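Side-chain contacts in Stk_08120 (Sulfolobus tokodaii str. 7, PDB 2EJX), which probably carries fatty acids, as a member of a thermoacidophile-specific family related to the Bet v 1-like proteins: residues 18-23 and 128-133; 25-30 and 47-52; 36-41 and 58-63; 75-80 and 100-105. All blocks are in the same frame, centred on the assembly; numbering follows the deposited sequence.

Interaction 1 of 4, residues 18-23 and 128-133; sequences DVVMTI and EIIRLE
Glu-133 OE1 is gripped by two cations further along its own helix, Arg-137 through NE and Lys-136 through NZ. What Glu-133 offers to segment 18-23 is aliphatic: its CB lies 3.9 Å from Ile-23 CD1. Ile-23 extends its longer branch (chi2 168°), which brings CD1 to that CB and also within 4.0 Å of Ile-130 CG2.

Ile-130 is the central side chain. It slides past Ile-23 in the opposite direction, and its CD1 comes to 3.9 Å from Ile-23 CG2. Val-20 meets the same isoleucine at about a right angle. One methyl, Val-20 CG2, touches Ile-130 CG2 at 4.0 Å, while Val-20 CG1 faces Ile-130 CD1. Both methyl ends of Ile-130 are therefore engaged.

The short helix 17-24 crosses the long helix 105-137 near its C-terminal end. The axes of the two segments pass 10.9 Å apart at 80°. Phe-29 of helix 27-34 packs on both Ile-23 and Glu-133, and Leu-96 of strand 95-102 packs on Val-20. The steep crossing confines the contact to a few side chains.

The two segments meet through carbon atoms alone. Their hold on each other rests on apolar burial and shape, while the carboxylate of Glu-133 is probably balanced by the two cations of its own helix.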
loop_
_atom_site.group_PDB
_atom_site.type_symbol
_atom_site.label_atom_id
_atom_site.label_comp_id
_atom_site.label_asym_id
_atom_site.label_seq_id
_atom_site.Cartn_x
_atom_site.Cartn_y
_atom_site.Cartn_z
ATOM N N ASP A 18 13.071 -5.386 8.084
ATOM C CA ASP A 18 13.519 -4.129 7.590
ATOM C C ASP A 18 13.502 -4.140 6.079
ATOM O O ASP A 18 13.120 -3.163 5.441
ATOM C CB ASP A 18 14.875 -3.758 8.226
ATOM C CG ASP A 18 14.736 -3.516 9.735
ATOM O OD1 ASP A 18 13.770 -2.829 10.160
ATOM O OD2 ASP A 18 15.549 -4.061 10.503
ATOM N N VAL A 19 13.788 -5.294 5.502
ATOM C CA VAL A 19 13.596 -5.471 4.056
ATOM C C VAL A 19 12.139 -5.306 3.663
ATOM O O VAL A 19 11.846 -4.638 2.675
ATOM C CB VAL A 19 14.196 -6.846 3.594
ATOM C CG1 VAL A 19 13.820 -7.146 2.122
ATOM C CG2 VAL A 19 15.741 -6.771 3.734
ATOM N N VAL A 20 11.244 -5.914 4.422
ATOM C CA VAL A 20 9.829 -5.814 4.133
ATOM C C VAL A 20 9.326 -4.368 4.173
ATOM O O VAL A 20 8.583 -3.921 3.289
ATOM C CB VAL A 20 9.032 -6.703 5.083
ATOM C CG1 VAL A 20 7.534 -6.533 4.859
ATOM C CG2 VAL A 20 9.462 -8.256 4.889
ATOM N N MET A 21 9.686 -3.675 5.246
ATOM C CA MET A 21 9.367 -2.243 5.383
ATOM C C MET A 21 9.909 -1.426 4.199
ATOM O O MET A 21 9.224 -0.527 3.673
ATOM C CB MET A 21 9.921 -1.706 6.706
ATOM C CG MET A 21 9.241 -2.220 7.975
ATOM S SD MET A 21 7.481 -1.729 8.054
ATOM C CE MET A 21 7.633 0.013 8.313
ATOM N N THR A 22 11.152 -1.677 3.811
ATOM C CA THR A 22 11.735 -1.013 2.649
ATOM C C THR A 22 10.944 -1.232 1.356
ATOM O O THR A 22 10.733 -0.290 0.595
ATOM C CB THR A 22 13.242 -1.393 2.449
ATOM O OG1 THR A 22 13.968 -1.045 3.621
ATOM C CG2 THR A 22 13.853 -0.628 1.280
ATOM N N ILE A 23 10.512 -2.476 1.096
ATOM C CA ILE A 23 9.673 -2.769 -0.044
ATOM C C ILE A 23 8.329 -2.006 0.039
ATOM O O ILE A 23 7.881 -1.452 -0.948
ATOM C CB ILE A 23 9.542 -4.325 -0.276
ATOM C CG1 ILE A 23 10.922 -4.877 -0.649
ATOM C CG2 ILE A 23 8.457 -4.722 -1.316
ATOM C CD1 ILE A 23 10.983 -6.452 -0.622
ATOM N N GLU A 128 5.831 -15.139 0.529
ATOM C CA GLU A 128 5.981 -15.571 -0.879
ATOM C C GLU A 128 6.040 -14.341 -1.783
ATOM O O GLU A 128 6.888 -14.249 -2.653
ATOM C CB GLU A 128 4.828 -16.496 -1.329
ATOM C CG GLU A 128 4.670 -17.822 -0.497
ATOM C CD GLU A 128 3.713 -17.773 0.753
ATOM O OE1 GLU A 128 3.423 -16.695 1.342
ATOM O OE2 GLU A 128 3.218 -18.867 1.152
ATOM N N ILE A 129 5.178 -13.358 -1.523
ATOM C CA ILE A 129 5.234 -12.102 -2.335
ATOM C C ILE A 129 6.630 -11.408 -2.160
ATOM O O ILE A 129 7.308 -10.997 -3.125
ATOM C CB ILE A 129 4.082 -11.183 -1.919
ATOM C CG1 ILE A 129 2.745 -11.748 -2.459
ATOM C CG2 ILE A 129 4.398 -9.720 -2.415
ATOM C CD1 ILE A 129 1.490 -11.183 -1.758
ATOM N N ILE A 130 7.087 -11.288 -0.924
ATOM C CA ILE A 130 8.324 -10.582 -0.633
ATOM C C ILE A 130 9.526 -11.373 -1.100
ATOM O O ILE A 130 10.506 -10.795 -1.531
ATOM C CB ILE A 130 8.467 -10.291 0.875
ATOM C CG1 ILE A 130 7.355 -9.321 1.380
ATOM C CG2 ILE A 130 9.952 -9.809 1.219
ATOM C CD1 ILE A 130 7.516 -7.784 0.918
ATOM N N ARG A 131 9.469 -12.697 -1.013
ATOM C CA ARG A 131 10.590 -13.508 -1.484
ATOM C C ARG A 131 10.849 -13.239 -2.974
ATOM O O ARG A 131 11.992 -13.024 -3.400
ATOM C CB ARG A 131 10.306 -14.969 -1.279
ATOM C CG ARG A 131 11.483 -15.853 -1.611
ATOM C CD ARG A 131 11.141 -17.326 -1.362
ATOM N NE ARG A 131 10.096 -17.767 -2.278
ATOM C CZ ARG A 131 10.314 -18.182 -3.521
ATOM N NH1 ARG A 131 11.548 -18.244 -4.004
ATOM N NH2 ARG A 131 9.291 -18.531 -4.281
ATOM N N LEU A 132 9.779 -13.260 -3.742
ATOM C CA LEU A 132 9.853 -12.896 -5.177
ATOM C C LEU A 132 10.307 -11.445 -5.429
ATOM O O LEU A 132 11.105 -11.207 -6.350
ATOM C CB LEU A 132 8.485 -13.176 -5.843
ATOM C CG LEU A 132 8.203 -14.666 -5.982
ATOM C CD1 LEU A 132 6.761 -14.857 -6.501
ATOM C CD2 LEU A 132 9.182 -15.362 -6.938
ATOM N N GLU A 133 9.799 -10.483 -4.643
ATOM C CA GLU A 133 10.283 -9.090 -4.732
ATOM C C GLU A 133 11.787 -9.013 -4.491
ATOM O O GLU A 133 12.500 -8.337 -5.186
ATOM C CB GLU A 133 9.511 -8.167 -3.741
ATOM C CG GLU A 133 8.045 -7.904 -4.168
ATOM C CD GLU A 133 7.985 -7.126 -5.506
ATOM O OE1 GLU A 133 8.912 -6.357 -5.853
ATOM O OE2 GLU A 133 6.996 -7.319 -6.212
#

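Interaction 2 of 4, residues 25-30 and 47-52; sequences SDPAFT and EIFEAE
Phe-49 carries its ring between the backbone N and the carbonyl carbon (chi1 76°), and chi2 of 93° turns the ring plane roughly perpendicular to the plane of CA, CB and CG. These torsions turn CD2 toward Pro-27, while Phe-49 CB, placed by the backbone, already lies against it. Pro-27 CB and CG do the touching.

Pro-27 CB is 3.7 Å from Phe-49 CD2. The same proline atom is also 3.7 Å from Phe-49 CB, and Pro-27 CG follows at 3.8 Å from Phe-49 CB. Pro-27 meets the ring obliquely, without stacking. Pro-27 CG also lies 4.3 Å from Ile-48 O, a looser approach to the strand backbone.

The contact places the first turn of helix 27-34 on the inner side of the curved antiparallel sheet, as expected for a Bet v 1-like fold. Phe-49 belongs to strand 48-55, and on that side of the sheet it also packs on Ile-75 and Tyr-77 of strand 72-79. Cys-43 touches both Pro-27 and Phe-49.

Asp-26 is the N-cap of the helix that Pro-27 begins. Its OD1 accepts from Ala-28 N at 2.9 Å, with an N-H...O angle of 148°. The donor comes from well above the carboxylate plane. The backbone Asp-26 O accepts twice, from Phe-29 N and Thr-30 N. The other carboxylate oxygen, Asp-26 OD2, forms a salt bridge with Arg-137, which ties the start of this helix to the end of helix 105-137.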
loop_
_atom_site.group_PDB
_atom_site.type_symbol
_atom_site.label_atom_id
_atom_site.label_comp_id
_atom_site.label_asym_id
_atom_site.label_seq_id
_atom_site.Cartn_x
_atom_site.Cartn_y
_atom_site.Cartn_z
ATOM N N SER A 25 7.891 0.810 1.279
ATOM C CA SER A 25 8.209 2.253 0.987
ATOM C C SER A 25 8.317 2.539 -0.505
ATOM O O SER A 25 8.415 3.693 -0.923
ATOM C CB SER A 25 9.510 2.676 1.672
ATOM O OG SER A 25 10.661 2.232 0.959
ATOM N N ASP A 26 8.362 1.494 -1.333
ATOM C CA ASP A 26 8.252 1.660 -2.784
ATOM C C ASP A 26 6.791 1.709 -3.246
ATOM O O ASP A 26 6.065 0.703 -3.206
ATOM C CB ASP A 26 8.985 0.507 -3.493
ATOM C CG ASP A 26 8.959 0.618 -5.022
ATOM O OD1 ASP A 26 8.411 1.616 -5.569
ATOM O OD2 ASP A 26 9.498 -0.308 -5.685
ATOM N N PRO A 27 6.345 2.877 -3.746
ATOM C CA PRO A 27 4.931 2.920 -4.092
ATOM C C PRO A 27 4.566 2.029 -5.266
ATOM O O PRO A 27 3.409 1.651 -5.401
ATOM C CB PRO A 27 4.698 4.435 -4.430
ATOM C CG PRO A 27 5.986 4.938 -4.826
ATOM C CD PRO A 27 7.010 4.173 -4.003
ATOM N N ALA A 28 5.540 1.656 -6.098
ATOM C CA ALA A 28 5.291 0.746 -7.210
ATOM C C ALA A 28 4.914 -0.639 -6.687
ATOM O O ALA A 28 4.309 -1.435 -7.384
ATOM C CB ALA A 28 6.530 0.638 -8.067
ATOM N N PHE A 29 5.301 -0.922 -5.454
ATOM C CA PHE A 29 4.857 -2.154 -4.798
ATOM C C PHE A 29 3.503 -1.958 -4.150
ATOM O O PHE A 29 2.477 -2.594 -4.538
ATOM C CB PHE A 29 5.887 -2.634 -3.742
ATOM C CG PHE A 29 5.419 -3.831 -2.940
ATOM C CD1 PHE A 29 5.439 -5.133 -3.517
ATOM C CD2 PHE A 29 4.945 -3.690 -1.648
ATOM C CE1 PHE A 29 4.973 -6.259 -2.802
ATOM C CE2 PHE A 29 4.469 -4.818 -0.896
ATOM C CZ PHE A 29 4.502 -6.119 -1.465
ATOM N N THR A 30 3.488 -0.995 -3.226
ATOM C CA THR A 30 2.427 -0.841 -2.227
ATOM C C THR A 30 1.086 -0.432 -2.845
ATOM O O THR A 30 0.049 -0.962 -2.451
ATOM C CB THR A 30 2.876 0.143 -1.151
ATOM O OG1 THR A 30 4.049 -0.381 -0.502
ATOM C CG2 THR A 30 1.780 0.386 -0.104
ATOM N N GLU A 47 10.273 8.519 -4.579
ATOM C CA GLU A 47 9.315 8.806 -3.537
ATOM C C GLU A 47 8.000 9.394 -4.052
ATOM O O GLU A 47 7.205 9.824 -3.247
ATOM C CB GLU A 47 9.932 9.697 -2.465
ATOM C CG GLU A 47 11.192 9.085 -1.851
ATOM C CD GLU A 47 11.454 9.571 -0.448
ATOM O OE1 GLU A 47 11.833 10.752 -0.292
ATOM O OE2 GLU A 47 11.293 8.772 0.504
ATOM N N ILE A 48 7.801 9.432 -5.373
ATOM C CA ILE A 48 6.570 9.985 -5.956
ATOM C C ILE A 48 5.890 8.996 -6.870
ATOM O O ILE A 48 6.553 8.247 -7.579
ATOM C CB ILE A 48 6.828 11.303 -6.764
ATOM C CG1 ILE A 48 7.746 12.239 -6.003
ATOM C CG2 ILE A 48 5.513 12.011 -7.066
ATOM C CD1 ILE A 48 8.319 13.337 -6.877
ATOM N N PHE A 49 4.557 9.003 -6.885
ATOM C CA PHE A 49 3.850 8.139 -7.777
ATOM C C PHE A 49 2.583 8.786 -8.307
ATOM O O PHE A 49 2.015 9.674 -7.675
ATOM C CB PHE A 49 3.483 6.835 -7.042
ATOM C CG PHE A 49 2.351 6.992 -6.095
ATOM C CD1 PHE A 49 1.044 6.716 -6.522
ATOM C CD2 PHE A 49 2.576 7.418 -4.793
ATOM C CE1 PHE A 49 -0.016 6.853 -5.673
ATOM C CE2 PHE A 49 1.516 7.573 -3.919
ATOM C CZ PHE A 49 0.215 7.295 -4.363
ATOM N N GLU A 50 2.172 8.313 -9.469
ATOM C CA GLU A 50 0.835 8.556 -10.001
ATOM C C GLU A 50 0.278 7.214 -10.431
ATOM O O GLU A 50 0.967 6.403 -11.089
ATOM C CB GLU A 50 0.911 9.488 -11.224
ATOM C CG GLU A 50 1.652 10.770 -10.957
ATOM C CD GLU A 50 2.221 11.422 -12.213
ATOM O OE1 GLU A 50 1.602 11.299 -13.296
ATOM O OE2 GLU A 50 3.311 12.046 -12.109
ATOM N N ALA A 51 -0.987 6.978 -10.107
ATOM C CA ALA A 51 -1.613 5.747 -10.500
ATOM C C ALA A 51 -3.074 5.970 -10.915
ATOM O O ALA A 51 -3.679 6.980 -10.569
ATOM C CB ALA A 51 -1.539 4.729 -9.346
ATOM N N GLU A 52 -3.585 5.015 -11.675
ATOM C CA GLU A 52 -4.963 5.007 -12.135
ATOM C C GLU A 52 -5.560 3.663 -11.813
ATOM O O GLU A 52 -4.943 2.617 -12.010
ATOM C CB GLU A 52 -5.022 5.255 -13.661
ATOM C CG GLU A 52 -4.734 6.750 -14.018
ATOM C CD GLU A 52 -4.854 7.077 -15.520
ATOM O OE1 GLU A 52 -5.732 6.515 -16.211
ATOM O OE2 GLU A 52 -4.048 7.897 -16.009
#

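Interaction 3 of 4, residues 36-41 and 58-63; sequences PGIASI and FSYKVK
Tyr-60 stands up from its strand and presents the phenol end to segment 36-41, with Pro-36 and Ile-38 both crossing it at about a right angle. Its hydroxyl donates to the backbone carbonyl of Pro-36. The bond is short: Tyr-60 OH to Pro-36 O is 2.5 Å. Relative to the ring, the acceptor is at the edge and close to the ring plane. Relative to the carbonyl, the donor sits above the plane, 37° out of it, with a C=O...O angle of 128°.

The proline ring lies beside the same hydroxyl, with Pro-36 CD 3.5 Å from Tyr-60 OH. Ile-38 adds its CD1, 3.4 Å from Tyr-60 OH and 4.1 Å from Tyr-60 CZ. This methyl approaches the ring obliquely. The bent chain of Ile-38 (chi2 -74°) turns the methyl toward the phenol. The hydroxyl is thus hydrogen-bonded and also flanked by two aliphatic groups.

In the antiparallel sheet, strand 48-55 lies between strands 38-42 and 58-69. The tyrosine therefore spans an intervening strand and reaches the loop that enters the outermost one. Just beyond that loop, Ala-39 and Ser-40 both face Glu-52 and form a classic beta bulge.

Residues of its own strand border the tyrosine ring: Phe-58 O and Val-62 CG1 lie at its edge, in its plane. Phe-35 and Arg-81 pack on the side chain from loops. Pro-36 also packs on Tyr-114 and Val-115 of helix 105-137.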
loop_
_atom_site.group_PDB
_atom_site.type_symbol
_atom_site.label_atom_id
_atom_site.label_comp_id
_atom_site.label_asym_id
_atom_site.label_seq_id
_atom_site.Cartn_x
_atom_site.Cartn_y
_atom_site.Cartn_z
ATOM N N PRO A 36 -7.779 -0.238 -4.838
ATOM C CA PRO A 36 -8.679 -1.029 -5.697
ATOM C C PRO A 36 -8.378 -0.941 -7.190
ATOM O O PRO A 36 -8.440 0.148 -7.762
ATOM C CB PRO A 36 -10.081 -0.448 -5.428
ATOM C CG PRO A 36 -9.934 0.531 -4.321
ATOM C CD PRO A 36 -8.482 0.881 -4.154
ATOM N N GLY A 37 -8.077 -2.080 -7.805
ATOM C CA GLY A 37 -8.092 -2.211 -9.276
ATOM C C GLY A 37 -7.134 -1.276 -10.002
ATOM O O GLY A 37 -7.484 -0.718 -11.039
ATOM N N ILE A 38 -5.918 -1.135 -9.466
ATOM C CA ILE A 38 -4.865 -0.320 -10.105
ATOM C C ILE A 38 -4.462 -0.891 -11.472
ATOM O O ILE A 38 -4.109 -2.066 -11.578
ATOM C CB ILE A 38 -3.619 -0.153 -9.172
ATOM C CG1 ILE A 38 -3.983 0.621 -7.903
ATOM C CG2 ILE A 38 -2.416 0.502 -9.909
ATOM C CD1 ILE A 38 -4.181 2.133 -8.160
ATOM N N ALA A 39 -4.544 -0.070 -12.516
ATOM C CA ALA A 39 -4.213 -0.525 -13.875
ATOM C C ALA A 39 -3.031 0.237 -14.523
ATOM O O ALA A 39 -2.523 -0.173 -15.584
ATOM C CB ALA A 39 -5.449 -0.466 -14.798
ATOM N N SER A 40 -2.635 1.336 -13.893
ATOM C CA SER A 40 -1.479 2.143 -14.291
ATOM C C SER A 40 -0.728 2.645 -13.062
ATOM O O SER A 40 -1.334 2.948 -12.046
ATOM C CB SER A 40 -1.936 3.304 -15.164
ATOM O OG SER A 40 -2.525 2.756 -16.336
ATOM N N ILE A 41 0.602 2.713 -13.137
ATOM C CA ILE A 41 1.397 3.306 -12.066
ATOM C C ILE A 41 2.667 3.882 -12.699
ATOM O O ILE A 41 3.238 3.258 -13.578
ATOM C CB ILE A 41 1.709 2.293 -10.919
ATOM C CG1 ILE A 41 2.571 2.922 -9.813
ATOM C CG2 ILE A 41 2.331 1.031 -11.451
ATOM C CD1 ILE A 41 1.879 3.033 -8.442
ATOM N N PHE A 58 -16.403 3.239 -11.173
ATOM C CA PHE A 58 -15.637 4.420 -10.846
ATOM C C PHE A 58 -14.146 4.346 -11.121
ATOM O O PHE A 58 -13.422 3.767 -10.342
ATOM C CB PHE A 58 -15.865 4.750 -9.381
ATOM C CG PHE A 58 -17.320 4.751 -9.026
ATOM C CD1 PHE A 58 -18.151 5.725 -9.556
ATOM C CD2 PHE A 58 -17.855 3.764 -8.217
ATOM C CE1 PHE A 58 -19.528 5.715 -9.263
ATOM C CE2 PHE A 58 -19.237 3.740 -7.916
ATOM C CZ PHE A 58 -20.049 4.717 -8.446
ATOM N N SER A 59 -13.711 4.979 -12.203
ATOM C CA SER A 59 -12.288 5.208 -12.448
ATOM C C SER A 59 -11.765 6.314 -11.560
ATOM O O SER A 59 -12.468 7.301 -11.257
ATOM C CB SER A 59 -12.062 5.602 -13.898
ATOM O OG SER A 59 -12.457 4.514 -14.715
ATOM N N TYR A 60 -10.501 6.193 -11.157
ATOM C CA TYR A 60 -9.905 7.237 -10.364
ATOM C C TYR A 60 -8.436 7.374 -10.724
ATOM O O TYR A 60 -7.819 6.432 -11.254
ATOM C CB TYR A 60 -10.073 6.994 -8.857
ATOM C CG TYR A 60 -9.371 5.758 -8.368
ATOM C CD1 TYR A 60 -8.071 5.833 -7.852
ATOM C CD2 TYR A 60 -9.973 4.500 -8.482
ATOM C CE1 TYR A 60 -7.403 4.699 -7.420
ATOM C CE2 TYR A 60 -9.322 3.351 -8.036
ATOM C CZ TYR A 60 -8.025 3.459 -7.523
ATOM O OH TYR A 60 -7.353 2.339 -7.076
ATOM N N LYS A 61 -7.931 8.573 -10.484
ATOM C CA LYS A 61 -6.514 8.914 -10.665
ATOM C C LYS A 61 -5.971 9.305 -9.320
ATOM O O LYS A 61 -6.485 10.244 -8.689
ATOM C CB LYS A 61 -6.361 10.110 -11.599
ATOM C CG LYS A 61 -6.393 9.767 -13.034
ATOM C CD LYS A 61 -6.475 11.036 -13.898
ATOM C CE LYS A 61 -5.121 11.462 -14.443
ATOM N NZ LYS A 61 -4.367 12.306 -13.482
ATOM N N VAL A 62 -4.940 8.611 -8.858
ATOM C CA VAL A 62 -4.348 8.931 -7.579
ATOM C C VAL A 62 -2.847 9.253 -7.803
ATOM O O VAL A 62 -2.201 8.694 -8.712
ATOM C CB VAL A 62 -4.622 7.821 -6.500
ATOM C CG1 VAL A 62 -4.094 6.489 -6.953
ATOM C CG2 VAL A 62 -4.062 8.173 -5.139
ATOM N N LYS A 63 -2.343 10.209 -7.036
ATOM C CA LYS A 63 -0.895 10.488 -7.019
ATOM C C LYS A 63 -0.504 10.880 -5.598
ATOM O O LYS A 63 -1.345 11.175 -4.755
ATOM C CB LYS A 63 -0.523 11.597 -8.031
ATOM C CG LYS A 63 -0.976 12.971 -7.582
ATOM C CD LYS A 63 -0.857 13.938 -8.745
ATOM C CE LYS A 63 -0.975 15.403 -8.275
ATOM N NZ LYS A 63 -2.380 15.786 -8.271
#

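Interaction 4 of 4, residues 75-80 and 100-105; sequences IIYDSD and LEHDNK
This is a hydrogen-bonded tyrosine-histidine pair, backed by a leucine, between two strands that are second neighbours in the antiparallel sheet. Strand 82-92 runs between them. The segments' strand axes are 9.5 Å apart and run at 34° to each other, and the gap is bridged by side chains.

Tyr-77 OH and His-102 ND1 are 2.8 Å apart. Either atom could be the donor. Each ring is met at its edge, close to its own plane. The ring centroids lie 5.7 Å apart, with planes only 13° from parallel, so the rings meet rim to rim without stacking. His-102 has CG anti to its backbone N (chi1 -170°), and this swings the imidazole toward the phenol.

Leu-100, on the strand of His-102, crosses the tyrosine at about a right angle. Its CD1 is 3.5 Å from Tyr-77 OH and 3.7 Å from Tyr-77 CE2, an oblique approach to the ring.

The second imidazole nitrogen, His-102 NE2, is hydrogen-bonded to Arg-81 O in the turn after strand 72-79. Phe-35 meets Tyr-77 edge-to-face, and helix 105-137 touches Leu-100 through Val-115 and His-102 through Thr-107.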
loop_
_atom_site.group_PDB
_atom_site.type_symbol
_atom_site.label_atom_id
_atom_site.label_comp_id
_atom_site.label_asym_id
_atom_site.label_seq_id
_atom_site.Cartn_x
_atom_site.Cartn_y
_atom_site.Cartn_z
ATOM N N ILE A 75 2.424 7.284 3.309
ATOM C CA ILE A 75 2.182 7.649 1.901
ATOM C C ILE A 75 0.997 8.609 1.883
ATOM O O ILE A 75 -0.134 8.237 2.220
ATOM C CB ILE A 75 1.918 6.419 1.009
ATOM C CG1 ILE A 75 3.095 5.433 1.126
ATOM C CG2 ILE A 75 1.720 6.831 -0.459
ATOM C CD1 ILE A 75 3.060 4.214 0.195
ATOM N N ILE A 76 1.275 9.856 1.532
ATOM C CA ILE A 76 0.226 10.886 1.473
ATOM C C ILE A 76 -0.259 11.001 0.042
ATOM O O ILE A 76 0.538 11.130 -0.883
ATOM C CB ILE A 76 0.785 12.208 2.011
ATOM C CG1 ILE A 76 1.249 11.961 3.453
ATOM C CG2 ILE A 76 -0.265 13.301 1.944
ATOM C CD1 ILE A 76 1.819 13.183 4.173
ATOM N N TYR A 77 -1.574 10.901 -0.176
ATOM C CA TYR A 77 -2.052 10.880 -1.550
ATOM C C TYR A 77 -3.289 11.773 -1.747
ATOM O O TYR A 77 -3.970 12.088 -0.766
ATOM C CB TYR A 77 -2.378 9.455 -1.988
ATOM C CG TYR A 77 -3.526 8.839 -1.212
ATOM C CD1 TYR A 77 -4.856 9.033 -1.622
ATOM C CD2 TYR A 77 -3.288 8.063 -0.044
ATOM C CE1 TYR A 77 -5.923 8.467 -0.913
ATOM C CE2 TYR A 77 -4.358 7.504 0.658
ATOM C CZ TYR A 77 -5.654 7.729 0.211
ATOM O OH TYR A 77 -6.672 7.175 0.906
ATOM N N ASP A 78 -3.531 12.161 -3.004
ATOM C CA ASP A 78 -4.763 12.857 -3.437
ATOM C C ASP A 78 -5.330 12.225 -4.662
ATOM O O ASP A 78 -4.608 11.788 -5.520
ATOM C CB ASP A 78 -4.510 14.367 -3.711
ATOM C CG ASP A 78 -3.470 14.627 -4.818
ATOM O OD1 ASP A 78 -2.274 14.812 -4.461
ATOM O OD2 ASP A 78 -3.828 14.663 -6.031
ATOM N N SER A 79 -6.652 12.205 -4.799
ATOM C CA SER A 79 -7.237 11.665 -6.015
ATOM C C SER A 79 -8.528 12.397 -6.276
ATOM O O SER A 79 -8.963 13.182 -5.426
ATOM C CB SER A 79 -7.559 10.180 -5.879
ATOM O OG SER A 79 -8.736 10.004 -5.116
ATOM N N ASP A 80 -9.130 12.109 -7.432
ATOM C CA ASP A 80 -10.426 12.695 -7.814
ATOM C C ASP A 80 -11.582 12.115 -6.985
ATOM O O ASP A 80 -12.735 12.546 -7.128
ATOM C CB ASP A 80 -10.700 12.593 -9.328
ATOM C CG ASP A 80 -10.421 11.200 -9.921
ATOM O OD1 ASP A 80 -9.964 10.312 -9.188
ATOM O OD2 ASP A 80 -10.649 11.021 -11.150
ATOM N N LEU A 100 -5.059 2.405 6.334
ATOM C CA LEU A 100 -5.471 3.343 5.296
ATOM C C LEU A 100 -6.567 4.278 5.810
ATOM O O LEU A 100 -7.659 3.810 6.210
ATOM C CB LEU A 100 -6.005 2.609 4.065
ATOM C CG LEU A 100 -6.380 3.507 2.870
ATOM C CD1 LEU A 100 -5.197 4.317 2.312
ATOM C CD2 LEU A 100 -7.039 2.660 1.742
ATOM N N GLU A 101 -6.285 5.580 5.801
ATOM C CA GLU A 101 -7.276 6.562 6.242
ATOM C C GLU A 101 -7.621 7.494 5.075
ATOM O O GLU A 101 -6.771 8.235 4.590
ATOM C CB GLU A 101 -6.763 7.348 7.452
ATOM C CG GLU A 101 -6.499 6.528 8.700
ATOM C CD GLU A 101 -5.897 7.341 9.850
ATOM O OE1 GLU A 101 -5.667 8.557 9.661
ATOM O OE2 GLU A 101 -5.597 6.735 10.925
ATOM N N HIS A 102 -8.868 7.435 4.610
ATOM C CA HIS A 102 -9.299 8.168 3.436
ATOM C C HIS A 102 -10.319 9.241 3.864
ATOM O O HIS A 102 -11.163 8.963 4.696
ATOM C CB HIS A 102 -9.928 7.173 2.466
ATOM C CG HIS A 102 -10.203 7.733 1.107
ATOM N ND1 HIS A 102 -9.196 8.043 0.211
ATOM C CD2 HIS A 102 -11.369 8.029 0.483
ATOM C CE1 HIS A 102 -9.727 8.526 -0.898
ATOM N NE2 HIS A 102 -11.044 8.527 -0.760
ATOM N N ASP A 103 -10.254 10.429 3.280
ATOM C CA ASP A 103 -11.073 11.563 3.764
ATOM C C ASP A 103 -12.483 11.655 3.155
ATOM O O ASP A 103 -13.296 12.531 3.544
ATOM C CB ASP A 103 -10.316 12.907 3.686
ATOM C CG ASP A 103 -10.299 13.531 2.271
ATOM O OD1 ASP A 103 -10.877 12.969 1.297
ATOM O OD2 ASP A 103 -9.677 14.614 2.131
ATOM N N ASN A 104 -12.789 10.751 2.223
ATOM C CA ASN A 104 -14.093 10.754 1.567
ATOM C C ASN A 104 -14.927 9.545 1.959
ATOM O O ASN A 104 -14.619 8.392 1.610
ATOM C CB ASN A 104 -13.916 10.922 0.048
ATOM C CG ASN A 104 -15.239 11.053 -0.691
ATOM O OD1 ASN A 104 -16.158 10.270 -0.481
ATOM N ND2 ASN A 104 -15.328 12.025 -1.579
ATOM N N LYS A 105 -15.984 9.799 2.728
ATOM C CA LYS A 105 -16.763 8.719 3.335
ATOM C C LYS A 105 -17.428 7.824 2.285
ATOM O O LYS A 105 -17.482 6.608 2.451
ATOM C CB LYS A 105 -17.848 9.304 4.251
ATOM C CG LYS A 105 -18.512 8.264 5.116
ATOM C CD LYS A 105 -19.670 8.863 5.909
ATOM C CE LYS A 105 -20.488 7.748 6.520
ATOM N NZ LYS A 105 -21.336 8.232 7.684
#

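In the fold
All four contacts belong to one Bet v 1-like unit, a curved antiparallel sheet with the long helix 105-137 packed against it. Interaction 1 closes the longest loop of the four, and the other three are nested inside it. Interactions 2 and 3 alternate along the chain, with centres about 11 Å apart; strand 48-55 of interaction 2 lies between the two strands of interaction 3. Interaction 4 follows in series, about 12 Å from interaction 3, centre to centre, which it joins through the Lys-63 to Asp-78 salt bridge. Interaction 1 lies about 24 Å from interaction 4, centre to centre. Phe-29 links interactions 1 and 2. They join helix to helix, helix to sheet, and strand to strand within a fold that probably carries the fatty acid.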